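Petrobactin biosynthesis protein AsbB (Bacillus anthracis, PDB 3TO3) catalyses the ATP-dependent condensation of spermidine with citryl-spermidine intermediates during assembly of the siderophore petrobactin in Bacillus anthracis. Local coordinates at residues R295-V300 with I345-F350; R311-Y316 with G367-E372. All blocks are in the same frame, centred on the assembly; numbering follows the deposited sequence.

Contact 1. Residues R295-V300 with I345-F350; sequences RPYVKV and ILLKEF. With ATP (adenosine-5'-triphosphate), chain E.
Pro296 meets Phe350 where two strands of one mixed sheet approach without pairing. Strands 297-306 and 345-355 each run antiparallel to strand 367-371, which separates them; the nearest CA atoms, those of Tyr297 and Glu349, are therefore 9.1 Å apart, and side chains alone bridge the gap. The buried surface is correspondingly modest, 113 Å² for both sides together. At Pro296 the pyrrolidine ring presents CB to the rim of the aromatic ring, 3.8 Å from Phe350 CZ and 3.9 Å from Phe350 CE1. CB lies near the phenyl plane, so this is an edge contact, and the two side chains cross at about a right angle. On the Phe350 side, a chi1 of 62° tucks CG over the backbone, flanked by N and C, and swings the ring toward the proline. One step on, Tyr297 turns its ring obliquely to Leu347: Tyr297 CE2 stands 4.5 Å from Leu347 CD1, a loose apolar touch. The phenol oxygen is hydrogen-bonded to the backbone N of Val374, which anchors the far end of the ring. Lys299 leaves the strand for the nucleotide; its side chain is fully extended, CG anti to the backbone N (chi1 180°). Glu349 OE2, 5.7 Å from Lys299 NZ, does not touch it but bonds Arg371 NH1 and the backbone N of Phe460. Lys299 is an established ATP-binding residue, yet the placing of its NZ is less sure than that of its neighbours, because the modelled atom lies too close to another. With that caution, NZ forms a salt bridge with Asp459 OD1 and a hydrogen bond to the nucleotide, Lys299 NZ lying 2.8 Å from ATP O2B.

Contact 2. Residues R311-Y316 with G367-E372; sequences RTLKPY and GCIWRE. With ATP (adenosine-5'-triphosphate), chain E.
Leu313 lays its two methyl branches against strand 367-371 in different ways. CD1 comes to the backbone, 3.6 Å from Gly367 O and 4.1 Å from Cys368 N, so it rests on the peptide joining those residues. CD2 reaches further along the strand, to Ile369 CD1 at 4.4 Å, an apolar contact between branch ends. The leucine CG stands anti to the carbonyl carbon (chi1 -67°), which directs both methyls at the strand. Extended backbone alternation accounts for the receiving surface: Ile369 sets out toward Leu313 and Cys368 away from it, and Gly367, lacking a side chain, offers its main chain directly. All four touching residues are buried, and the contact buries 123 Å², both sides summed.

Two residues before the leucine, Arg311 faces the nucleotide, and it is a known ATP-binding residue. Bends at chi2 and chi3 bring its guanidinium edge-on to ATP O1A, which lies near the group's plane; Arg311 NH1 donates to that oxygen over 2.6 Å at 143°, a short and somewhat bent bond. Its NE donates to Thr309 O, so the group is gripped from the protein side as well. On the strand, Arg371 also turns a guanidinium edge toward ATP, with O3B near its plane but not hydrogen-bonded; its NH1 forms a salt bridge with Asp459.

Beyond Leu313, Lys314 occupies the N-cap of helix 315-333, and Pro315 packs on Met354 of strand 345-355. From strand 367-371, Ile369 touches Ser352 of that same strand 345-355, while Cys368, on the other face, packs against Ile244 and Pro245 of strand 241-246.

In the fold
Contacts 1 and 2 have centres about 10 Å apart and share one mixed sheet within the IucA/IucC family region. Along the chain their segments alternate: 295-300, 311-316, 345-350, then 367-372, so the two connections cross. They are joined through the backbone: Lys299 N to Ile369 O and Tyr297 N to Arg371 O, each 2.8 Å, are probable hydrogen bonds between strands 297-306 and 367-371. Both contacts also reach ATP. Strand 297-306 pairs antiparallel with strand 309-311, and Lys299 and Arg311, only twelve residues apart, thus address the beta and alpha phosphates of the nucleotide that the ligase consumes.

Contact 1. Residues R295-V300 with I345-F350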
ATOM      1  N   ARG B 295       3.775 -23.196  26.653  1.00 40.98           N
ATOM      2  CA  ARG B 295       4.815 -22.315  26.168  1.00 41.88           C
ATOM      3  C   ARG B 295       4.273 -20.898  25.978  1.00 43.19           C
ATOM      4  O   ARG B 295       3.073 -20.697  25.813  1.00 42.42           O
ATOM      5  CB  ARG B 295       5.374 -22.883  24.881  1.00 47.45           C
ATOM      6  CG  ARG B 295       6.082 -24.225  25.139  1.00 54.68           C
ATOM      7  CD  ARG B 295       7.555 -23.994  25.422  1.00 49.94           C
ATOM      8  NE  ARG B 295       8.153 -23.371  24.255  1.00 52.83           N
ATOM      9  CZ  ARG B 295       8.345 -24.013  23.107  1.00 57.01           C
ATOM     10  NH1 ARG B 295       8.016 -25.296  23.034  1.00 49.56           N
ATOM     11  NH2 ARG B 295       8.868 -23.383  22.046  1.00 56.36           N
ATOM     12  N   PRO B 296       5.153 -19.910  26.057  1.00 42.31           N
ATOM     13  CA  PRO B 296       4.756 -18.502  25.971  1.00 46.42           C
ATOM     14  C   PRO B 296       4.226 -18.111  24.581  1.00 49.26           C
ATOM     15  O   PRO B 296       4.560 -18.735  23.576  1.00 45.36           O
ATOM     16  CB  PRO B 296       6.076 -17.752  26.237  1.00 48.68           C
ATOM     17  CG  PRO B 296       7.165 -18.731  25.781  1.00 40.84           C
ATOM     18  CD  PRO B 296       6.612 -20.088  26.191  1.00 42.60           C
ATOM     19  N   TYR B 297       3.390 -17.079  24.560  1.00 43.00           N
ATOM     20  CA  TYR B 297       2.961 -16.425  23.341  1.00 40.04           C
ATOM     21  C   TYR B 297       4.102 -15.587  22.792  1.00 40.53           C
ATOM     22  O   TYR B 297       5.025 -15.197  23.518  1.00 40.19           O
ATOM     23  CB  TYR B 297       1.784 -15.469  23.598  1.00 46.17           C
ATOM     24  CG  TYR B 297       0.622 -16.020  24.402  1.00 47.65           C
ATOM     25  CD1 TYR B 297      -0.327 -16.853  23.821  1.00 42.46           C
ATOM     26  CD2 TYR B 297       0.465 -15.667  25.749  1.00 48.85           C
ATOM     27  CE1 TYR B 297      -1.415 -17.354  24.578  1.00 44.85           C
ATOM     28  CE2 TYR B 297      -0.585 -16.141  26.502  1.00 49.20           C
ATOM     29  CZ  TYR B 297      -1.530 -16.988  25.921  1.00 49.23           C
ATOM     30  OH  TYR B 297      -2.571 -17.440  26.714  1.00 46.51           O
ATOM     31  N   VAL B 298       3.996 -15.290  21.504  1.00 34.73           N
ATOM     32  CA  VAL B 298       4.928 -14.448  20.795  1.00 34.42           C
ATOM     33  C   VAL B 298       4.133 -13.279  20.231  1.00 42.82           C
ATOM     34  O   VAL B 298       3.105 -13.468  19.540  1.00 41.89           O
ATOM     35  CB  VAL B 298       5.585 -15.259  19.679  1.00 45.29           C
ATOM     36  CG1 VAL B 298       6.778 -14.592  19.215  1.00 57.67           C
ATOM     37  CG2 VAL B 298       6.019 -16.574  20.241  1.00 59.81           C
ATOM     38  N   LYS B 299       4.564 -12.073  20.570  1.00 36.79           N
ATOM     39  CA  LYS B 299       3.974 -10.880  19.993  1.00 41.51           C
ATOM     40  C   LYS B 299       5.010 -10.289  19.062  1.00 45.58           C
ATOM     41  O   LYS B 299       6.108  -9.894  19.507  1.00 39.83           O
ATOM     42  CB  LYS B 299       3.545  -9.877  21.069  1.00 33.82           C
ATOM     43  CG  LYS B 299       2.920  -8.588  20.541  1.00 39.52           C
ATOM     44  CD  LYS B 299       2.349  -7.737  21.677  1.00 44.29           C
ATOM     45  CE  LYS B 299       1.384  -6.686  21.156  1.00 57.19           C
ATOM     46  NZ  LYS B 299       0.898  -5.783  22.252  1.00 59.88           N
ATOM     47  N   VAL B 300       4.681 -10.253  17.770  1.00 39.53           N
ATOM     48  CA  VAL B 300       5.687  -9.909  16.774  1.00 36.95           C
ATOM     49  C   VAL B 300       5.257  -8.757  15.892  1.00 45.25           C
ATOM     50  O   VAL B 300       4.076  -8.441  15.810  1.00 42.49           O
ATOM     51  CB  VAL B 300       6.060 -11.118  15.907  1.00 37.20           C
ATOM     52  CG1 VAL B 300       6.724 -12.171  16.749  1.00 32.74           C
ATOM     53  CG2 VAL B 300       4.802 -11.713  15.244  1.00 32.99           C
ATOM     54  N   ILE B 345      -4.035 -12.168  38.041  1.00 46.72           N
ATOM     55  CA  ILE B 345      -2.954 -12.742  37.243  1.00 45.13           C
ATOM     56  C   ILE B 345      -2.416 -11.649  36.332  1.00 43.84           C
ATOM     57  O   ILE B 345      -3.199 -10.965  35.700  1.00 45.29           O
ATOM     58  CB  ILE B 345      -3.485 -13.842  36.335  1.00 46.64           C
ATOM     59  CG1 ILE B 345      -4.105 -14.959  37.155  1.00 44.41           C
ATOM     60  CG2 ILE B 345      -2.394 -14.371  35.392  1.00 39.74           C
ATOM     61  CD1 ILE B 345      -5.079 -15.777  36.335  1.00 46.30           C
ATOM     62  N   LEU B 346      -1.099 -11.449  36.289  1.00 47.74           N
ATOM     63  CA  LEU B 346      -0.512 -10.550  35.281  1.00 53.20           C
ATOM     64  C   LEU B 346       0.300 -11.388  34.306  1.00 49.44           C
ATOM     65  O   LEU B 346       1.279 -11.986  34.715  1.00 50.17           O
ATOM     66  CB  LEU B 346       0.392  -9.512  35.938  1.00 48.64           C
ATOM     67  CG  LEU B 346      -0.275  -8.583  36.946  1.00 52.91           C
ATOM     68  CD1 LEU B 346       0.740  -7.589  37.415  1.00 55.96           C
ATOM     69  CD2 LEU B 346      -1.443  -7.865  36.361  1.00 55.06           C
ATOM     70  N   LEU B 347      -0.086 -11.473  33.034  1.00 43.70           N
ATOM     71  CA  LEU B 347       0.702 -12.340  32.153  1.00 49.13           C
ATOM     72  C   LEU B 347       1.952 -11.528  31.805  1.00 50.83           C
ATOM     73  O   LEU B 347       1.885 -10.497  31.117  1.00 47.71           O
ATOM     74  CB  LEU B 347      -0.076 -12.689  30.881  1.00 45.60           C
ATOM     75  CG  LEU B 347      -1.408 -13.386  31.118  1.00 49.90           C
ATOM     76  CD1 LEU B 347      -2.146 -13.565  29.820  1.00 37.73           C
ATOM     77  CD2 LEU B 347      -1.175 -14.753  31.835  1.00 41.42           C
ATOM     78  N   LYS B 348       3.103 -12.020  32.245  1.00 39.85           N
ATOM     79  CA  LYS B 348       4.293 -11.202  32.220  1.00 44.29           C
ATOM     80  C   LYS B 348       4.861 -11.201  30.811  1.00 47.49           C
ATOM     81  O   LYS B 348       4.939 -12.263  30.186  1.00 43.70           O
ATOM     82  CB  LYS B 348       5.335 -11.708  33.221  1.00 41.77           C
ATOM     83  CG  LYS B 348       4.947 -11.553  34.694  1.00 51.80           C
ATOM     84  CD  LYS B 348       6.101 -12.025  35.614  1.00 64.79           C
ATOM     85  CE  LYS B 348       5.622 -12.463  37.024  1.00109.14           C
ATOM     86  NZ  LYS B 348       5.020 -13.843  37.124  1.00102.28           N
ATOM     87  N   GLU B 349       5.270 -10.025  30.326  1.00 42.52           N
ATOM     88  CA  GLU B 349       6.000  -9.986  29.084  1.00 42.15           C
ATOM     89  C   GLU B 349       7.425 -10.079  29.607  1.00 45.79           C
ATOM     90  O   GLU B 349       8.041  -9.078  29.935  1.00 48.76           O
ATOM     91  CB  GLU B 349       5.711  -8.597  28.449  1.00 36.15           C
ATOM     92  CG  GLU B 349       4.236  -8.497  27.900  1.00 45.15           C
ATOM     93  CD  GLU B 349       3.617  -7.092  27.826  1.00 52.45           C
ATOM     94  OE1 GLU B 349       4.293  -6.049  27.927  1.00 58.78           O
ATOM     95  OE2 GLU B 349       2.396  -7.023  27.659  1.00 64.95           O
ATOM     96  N   PHE B 350       7.988 -11.284  29.573  1.00 41.53           N
ATOM     97  CA  PHE B 350       9.159 -11.528  30.398  1.00 41.53           C
ATOM     98  C   PHE B 350      10.463 -11.467  29.610  1.00 43.31           C
ATOM     99  O   PHE B 350      11.563 -11.531  30.171  1.00 42.14           O
ATOM    100  CB  PHE B 350       9.021 -12.853  31.185  1.00 44.16           C
ATOM    101  CG  PHE B 350       8.900 -14.055  30.310  1.00 48.21           C
ATOM    102  CD1 PHE B 350       7.651 -14.505  29.902  1.00 46.42           C
ATOM    103  CD2 PHE B 350      10.027 -14.712  29.855  1.00 48.16           C
ATOM    104  CE1 PHE B 350       7.523 -15.585  29.078  1.00 42.42           C
ATOM    105  CE2 PHE B 350       9.907 -15.799  29.018  1.00 53.45           C
ATOM    106  CZ  PHE B 350       8.644 -16.246  28.630  1.00 48.87           C
TER
HETATM  107  PB  ATP E 617      -2.269  -6.150  20.672  0.71 84.11           P
HETATM  108  O1B ATP E 617      -1.506  -6.813  19.554  0.71 79.96           O
HETATM  109  O2B ATP E 617      -1.542  -4.906  21.111  0.71 83.35           O
HETATM  110  O3B ATP E 617      -2.438  -7.160  21.866  0.71 56.14           O
HETATM  111  PA  ATP E 617      -3.970  -4.774  19.057  0.71113.19           P
HETATM  112  O1A ATP E 617      -2.772  -4.777  18.128  0.71110.20           O
HETATM  113  O2A ATP E 617      -4.262  -3.395  19.636  0.71109.54           O
HETATM  114  O3A ATP E 617      -3.719  -5.769  20.226  0.71129.61           O
HETATM  115  O5' ATP E 617      -5.203  -5.268  18.220  0.71126.49           O
HETATM  116  C5' ATP E 617      -6.239  -5.952  18.820  0.71119.91           C
HETATM  117  C4' ATP E 617      -7.466  -6.018  18.101  0.71113.13           C
HETATM  118  O4' ATP E 617      -8.563  -6.335  19.023  0.71106.95           O
HETATM  119  C3' ATP E 617      -7.796  -4.702  17.508  0.71112.13           C
HETATM  120  O3' ATP E 617      -7.902  -4.814  16.142  0.71113.31           O
HETATM  121  C2' ATP E 617      -9.085  -4.325  18.114  0.71105.73           C
HETATM  122  O2' ATP E 617      -9.876  -3.672  17.213  0.71100.76           O
HETATM  123  C1' ATP E 617      -9.655  -5.649  18.491  0.71102.06           C
HETATM  124  N9  ATP E 617     -10.772  -5.612  19.398  0.71 90.74           N
HETATM  125  C8  ATP E 617     -11.935  -6.251  19.185  0.71 80.07           C
HETATM  126  N7  ATP E 617     -12.739  -6.000  20.228  0.71 77.72           N
HETATM  127  C5  ATP E 617     -12.092  -5.209  21.113  0.71 82.29           C
HETATM  128  C6  ATP E 617     -12.450  -4.658  22.351  0.71 77.09           C
HETATM  129  N6  ATP E 617     -13.757  -4.918  22.890  0.71 73.57           N
HETATM  130  N1  ATP E 617     -11.556  -3.889  23.013  0.71 77.65           N
HETATM  131  C2  ATP E 617     -10.335  -3.654  22.490  0.71 82.60           C
HETATM  132  N3  ATP E 617      -9.960  -4.169  21.297  0.71 87.43           N
HETATM  133  C4  ATP E 617     -10.815  -4.950  20.585  0.71 88.61           C

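Contact 2. Residues R311-Y316 with G367-E372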
ATOM      1  N   ARG B 311       0.825  -2.035  13.077  1.00 60.25           N
ATOM      2  CA  ARG B 311       0.969  -3.154  14.031  1.00 52.43           C
ATOM      3  C   ARG B 311       2.456  -3.433  14.353  1.00 55.17           C
ATOM      4  O   ARG B 311       2.864  -4.547  14.688  1.00 43.78           O
ATOM      5  CB  ARG B 311       0.187  -4.398  13.611  1.00 49.93           C
ATOM      6  CG  ARG B 311      -1.333  -4.206  13.599  1.00 57.71           C
ATOM      7  CD  ARG B 311      -1.865  -3.764  14.973  1.00 66.91           C
ATOM      8  NE  ARG B 311      -1.843  -2.307  15.140  1.00 78.73           N
ATOM      9  CZ  ARG B 311      -1.897  -1.680  16.317  1.00 89.14           C
ATOM     10  NH1 ARG B 311      -1.976  -2.373  17.448  1.00 89.89           N
ATOM     11  NH2 ARG B 311      -1.870  -0.352  16.370  1.00 94.54           N
ATOM     12  N   THR B 312       3.289  -2.472  14.006  1.00 56.28           N
ATOM     13  CA  THR B 312       4.668  -2.513  14.438  1.00 58.06           C
ATOM     14  C   THR B 312       4.771  -2.471  15.975  1.00 58.93           C
ATOM     15  O   THR B 312       3.829  -2.081  16.682  1.00 60.74           O
ATOM     16  CB  THR B 312       5.420  -1.302  13.875  1.00 52.56           C
ATOM     17  OG1 THR B 312       4.660  -0.106  14.142  1.00 49.82           O
ATOM     18  CG2 THR B 312       5.625  -1.462  12.376  1.00 43.42           C
ATOM     19  N   LEU B 313       5.908  -2.929  16.485  1.00 52.67           N
ATOM     20  CA  LEU B 313       6.270  -2.709  17.873  1.00 45.77           C
ATOM     21  C   LEU B 313       7.234  -1.535  17.984  1.00 49.39           C
ATOM     22  O   LEU B 313       8.357  -1.614  17.481  1.00 57.47           O
ATOM     23  CB  LEU B 313       6.955  -3.953  18.418  1.00 44.18           C
ATOM     24  CG  LEU B 313       5.996  -5.117  18.507  1.00 44.18           C
ATOM     25  CD1 LEU B 313       6.723  -6.428  18.782  1.00 37.50           C
ATOM     26  CD2 LEU B 313       4.947  -4.778  19.567  1.00 37.30           C
ATOM     27  N   LYS B 314       6.817  -0.467  18.660  1.00 47.62           N
ATOM     28  CA  LYS B 314       7.733   0.629  18.978  1.00 53.62           C
ATOM     29  C   LYS B 314       8.980   0.060  19.700  1.00 59.38           C
ATOM     30  O   LYS B 314       8.860  -0.631  20.733  1.00 52.59           O
ATOM     31  CB  LYS B 314       7.054   1.721  19.831  1.00 53.69           C
ATOM     32  CG  LYS B 314       5.798   2.365  19.244  1.00 57.12           C
ATOM     33  CD  LYS B 314       6.142   3.231  18.041  1.00 73.11           C
ATOM     34  CE  LYS B 314       5.141   4.379  17.830  1.00 84.63           C
ATOM     35  NZ  LYS B 314       5.534   5.301  16.700  1.00 82.20           N
ATOM     36  N   PRO B 315      10.178   0.340  19.147  1.00 49.58           N
ATOM     37  CA  PRO B 315      11.452  -0.092  19.733  1.00 48.73           C
ATOM     38  C   PRO B 315      11.592   0.289  21.217  1.00 48.80           C
ATOM     39  O   PRO B 315      12.038  -0.538  22.029  1.00 41.60           O
ATOM     40  CB  PRO B 315      12.486   0.660  18.896  1.00 58.35           C
ATOM     41  CG  PRO B 315      11.806   0.790  17.544  1.00 51.64           C
ATOM     42  CD  PRO B 315      10.364   1.053  17.871  1.00 45.06           C
ATOM     43  N   TYR B 316      11.214   1.514  21.586  1.00 43.68           N
ATOM     44  CA  TYR B 316      11.353   1.883  22.974  1.00 42.17           C
ATOM     45  C   TYR B 316      10.455   0.995  23.858  1.00 49.47           C
ATOM     46  O   TYR B 316      10.852   0.630  24.958  1.00 50.33           O
ATOM     47  CB  TYR B 316      11.137   3.383  23.212  1.00 50.14           C
ATOM     48  CG  TYR B 316       9.858   3.911  22.657  1.00 60.52           C
ATOM     49  CD1 TYR B 316       8.687   3.852  23.407  1.00 60.14           C
ATOM     50  CD2 TYR B 316       9.808   4.481  21.375  1.00 67.12           C
ATOM     51  CE1 TYR B 316       7.488   4.336  22.902  1.00 64.30           C
ATOM     52  CE2 TYR B 316       8.610   4.978  20.865  1.00 71.95           C
ATOM     53  CZ  TYR B 316       7.455   4.898  21.641  1.00 72.92           C
ATOM     54  OH  TYR B 316       6.257   5.370  21.165  1.00 79.37           O
ATOM     55  N   GLY B 367      10.653  -7.085  15.646  1.00 48.50           N
ATOM     56  CA  GLY B 367      10.707  -7.007  17.077  1.00 34.12           C
ATOM     57  C   GLY B 367       9.889  -8.136  17.609  1.00 39.39           C
ATOM     58  O   GLY B 367       8.985  -8.600  16.938  1.00 37.55           O
ATOM     59  N   CYS B 368      10.186  -8.557  18.829  1.00 40.32           N
ATOM     60  CA  CYS B 368       9.462  -9.634  19.450  1.00 40.83           C
ATOM     61  C   CYS B 368       9.340  -9.441  20.950  1.00 40.72           C
ATOM     62  O   CYS B 368      10.313  -9.098  21.613  1.00 45.30           O
ATOM     63  CB  CYS B 368      10.175 -10.957  19.139  1.00 34.57           C
ATOM     64  SG  CYS B 368       9.441 -12.406  19.952  1.00 42.96           S
ATOM     65  N   ILE B 369       8.160  -9.725  21.498  1.00 40.27           N
ATOM     66  CA  ILE B 369       7.984  -9.822  22.944  1.00 37.66           C
ATOM     67  C   ILE B 369       7.354 -11.162  23.300  1.00 39.57           C
ATOM     68  O   ILE B 369       6.358 -11.556  22.703  1.00 38.62           O
ATOM     69  CB  ILE B 369       7.068  -8.726  23.489  1.00 39.08           C
ATOM     70  CG1 ILE B 369       7.708  -7.358  23.338  1.00 42.61           C
ATOM     71  CG2 ILE B 369       6.725  -9.006  24.963  1.00 42.57           C
ATOM     72  CD1 ILE B 369       6.699  -6.196  23.292  1.00 46.92           C
ATOM     73  N   TRP B 370       7.923 -11.867  24.271  1.00 49.89           N
ATOM     74  CA  TRP B 370       7.366 -13.152  24.703  1.00 39.53           C
ATOM     75  C   TRP B 370       6.498 -12.910  25.908  1.00 38.29           C
ATOM     76  O   TRP B 370       6.817 -12.073  26.730  1.00 47.86           O
ATOM     77  CB  TRP B 370       8.451 -14.144  25.065  1.00 35.51           C
ATOM     78  CG  TRP B 370       9.135 -14.794  23.927  1.00 37.02           C
ATOM     79  CD1 TRP B 370       8.772 -15.956  23.334  1.00 37.71           C
ATOM     80  CD2 TRP B 370      10.338 -14.361  23.253  1.00 38.37           C
ATOM     81  NE1 TRP B 370       9.664 -16.291  22.344  1.00 39.41           N
ATOM     82  CE2 TRP B 370      10.626 -15.318  22.257  1.00 39.80           C
ATOM     83  CE3 TRP B 370      11.193 -13.259  23.393  1.00 42.39           C
ATOM     84  CZ2 TRP B 370      11.736 -15.208  21.385  1.00 41.52           C
ATOM     85  CZ3 TRP B 370      12.300 -13.155  22.535  1.00 40.43           C
ATOM     86  CH2 TRP B 370      12.551 -14.128  21.537  1.00 41.77           C
ATOM     87  N   ARG B 371       5.387 -13.633  26.018  1.00 39.10           N
ATOM     88  CA  ARG B 371       4.480 -13.429  27.147  1.00 34.90           C
ATOM     89  C   ARG B 371       4.031 -14.764  27.760  1.00 43.65           C
ATOM     90  O   ARG B 371       3.875 -15.752  27.031  1.00 47.42           O
ATOM     91  CB  ARG B 371       3.295 -12.566  26.708  1.00 40.91           C
ATOM     92  CG  ARG B 371       2.035 -12.800  27.467  1.00 53.21           C
ATOM     93  CD  ARG B 371       1.101 -11.596  27.378  1.00 56.84           C
ATOM     94  NE  ARG B 371       0.548 -11.376  26.057  1.00 61.87           N
ATOM     95  CZ  ARG B 371       0.371 -10.171  25.518  1.00 60.72           C
ATOM     96  NH1 ARG B 371       0.715  -9.080  26.179  1.00 59.83           N
ATOM     97  NH2 ARG B 371      -0.154 -10.053  24.311  1.00 59.26           N
ATOM     98  N   GLU B 372       3.853 -14.801  29.087  1.00 38.81           N
ATOM     99  CA  GLU B 372       3.436 -16.036  29.778  1.00 47.58           C
ATOM    100  C   GLU B 372       2.105 -16.539  29.238  1.00 42.85           C
ATOM    101  O   GLU B 372       1.168 -15.757  29.059  1.00 44.11           O
ATOM    102  CB  GLU B 372       3.243 -15.812  31.287  1.00 44.56           C
ATOM    103  CG  GLU B 372       4.478 -15.524  32.078  1.00 55.81           C
ATOM    104  CD  GLU B 372       4.164 -15.321  33.562  1.00 65.04           C
ATOM    105  OE1 GLU B 372       3.216 -14.536  33.875  1.00 50.35           O
ATOM    106  OE2 GLU B 372       4.863 -15.953  34.407  1.00 73.38           O
TER
HETATM  107  PB  ATP E 617      -2.269  -6.150  20.672  0.71 84.11           P
HETATM  108  O1B ATP E 617      -1.506  -6.813  19.554  0.71 79.96           O
HETATM  109  O2B ATP E 617      -1.542  -4.906  21.111  0.71 83.35           O
HETATM  110  O3B ATP E 617      -2.438  -7.160  21.866  0.71 56.14           O
HETATM  111  PA  ATP E 617      -3.970  -4.774  19.057  0.71113.19           P
HETATM  112  O1A ATP E 617      -2.772  -4.777  18.128  0.71110.20           O
HETATM  113  O2A ATP E 617      -4.262  -3.395  19.636  0.71109.54           O
HETATM  114  O3A ATP E 617      -3.719  -5.769  20.226  0.71129.61           O
HETATM  115  O5' ATP E 617      -5.203  -5.268  18.220  0.71126.49           O
HETATM  116  C5' ATP E 617      -6.239  -5.952  18.820  0.71119.91           C
HETATM  117  C4' ATP E 617      -7.466  -6.018  18.101  0.71113.13           C
HETATM  118  O4' ATP E 617      -8.563  -6.335  19.023  0.71106.95           O
HETATM  119  C3' ATP E 617      -7.796  -4.702  17.508  0.71112.13           C
HETATM  120  O3' ATP E 617      -7.902  -4.814  16.142  0.71113.31           O
HETATM  121  C2' ATP E 617      -9.085  -4.325  18.114  0.71105.73           C
HETATM  122  O2' ATP E 617      -9.876  -3.672  17.213  0.71100.76           O
HETATM  123  C1' ATP E 617      -9.655  -5.649  18.491  0.71102.06           C
HETATM  124  N9  ATP E 617     -10.772  -5.612  19.398  0.71 90.74           N
HETATM  125  C8  ATP E 617     -11.935  -6.251  19.185  0.71 80.07           C
HETATM  126  N7  ATP E 617     -12.739  -6.000  20.228  0.71 77.72           N
HETATM  127  C5  ATP E 617     -12.092  -5.209  21.113  0.71 82.29           C
HETATM  128  C6  ATP E 617     -12.450  -4.658  22.351  0.71 77.09           C
HETATM  129  N6  ATP E 617     -13.757  -4.918  22.890  0.71 73.57           N
HETATM  130  N1  ATP E 617     -11.556  -3.889  23.013  0.71 77.65           N
HETATM  131  C2  ATP E 617     -10.335  -3.654  22.490  0.71 82.60           C
HETATM  132  N3  ATP E 617      -9.960  -4.169  21.297  0.71 87.43           N
HETATM  133  C4  ATP E 617     -10.815  -4.950  20.585  0.71 88.61           C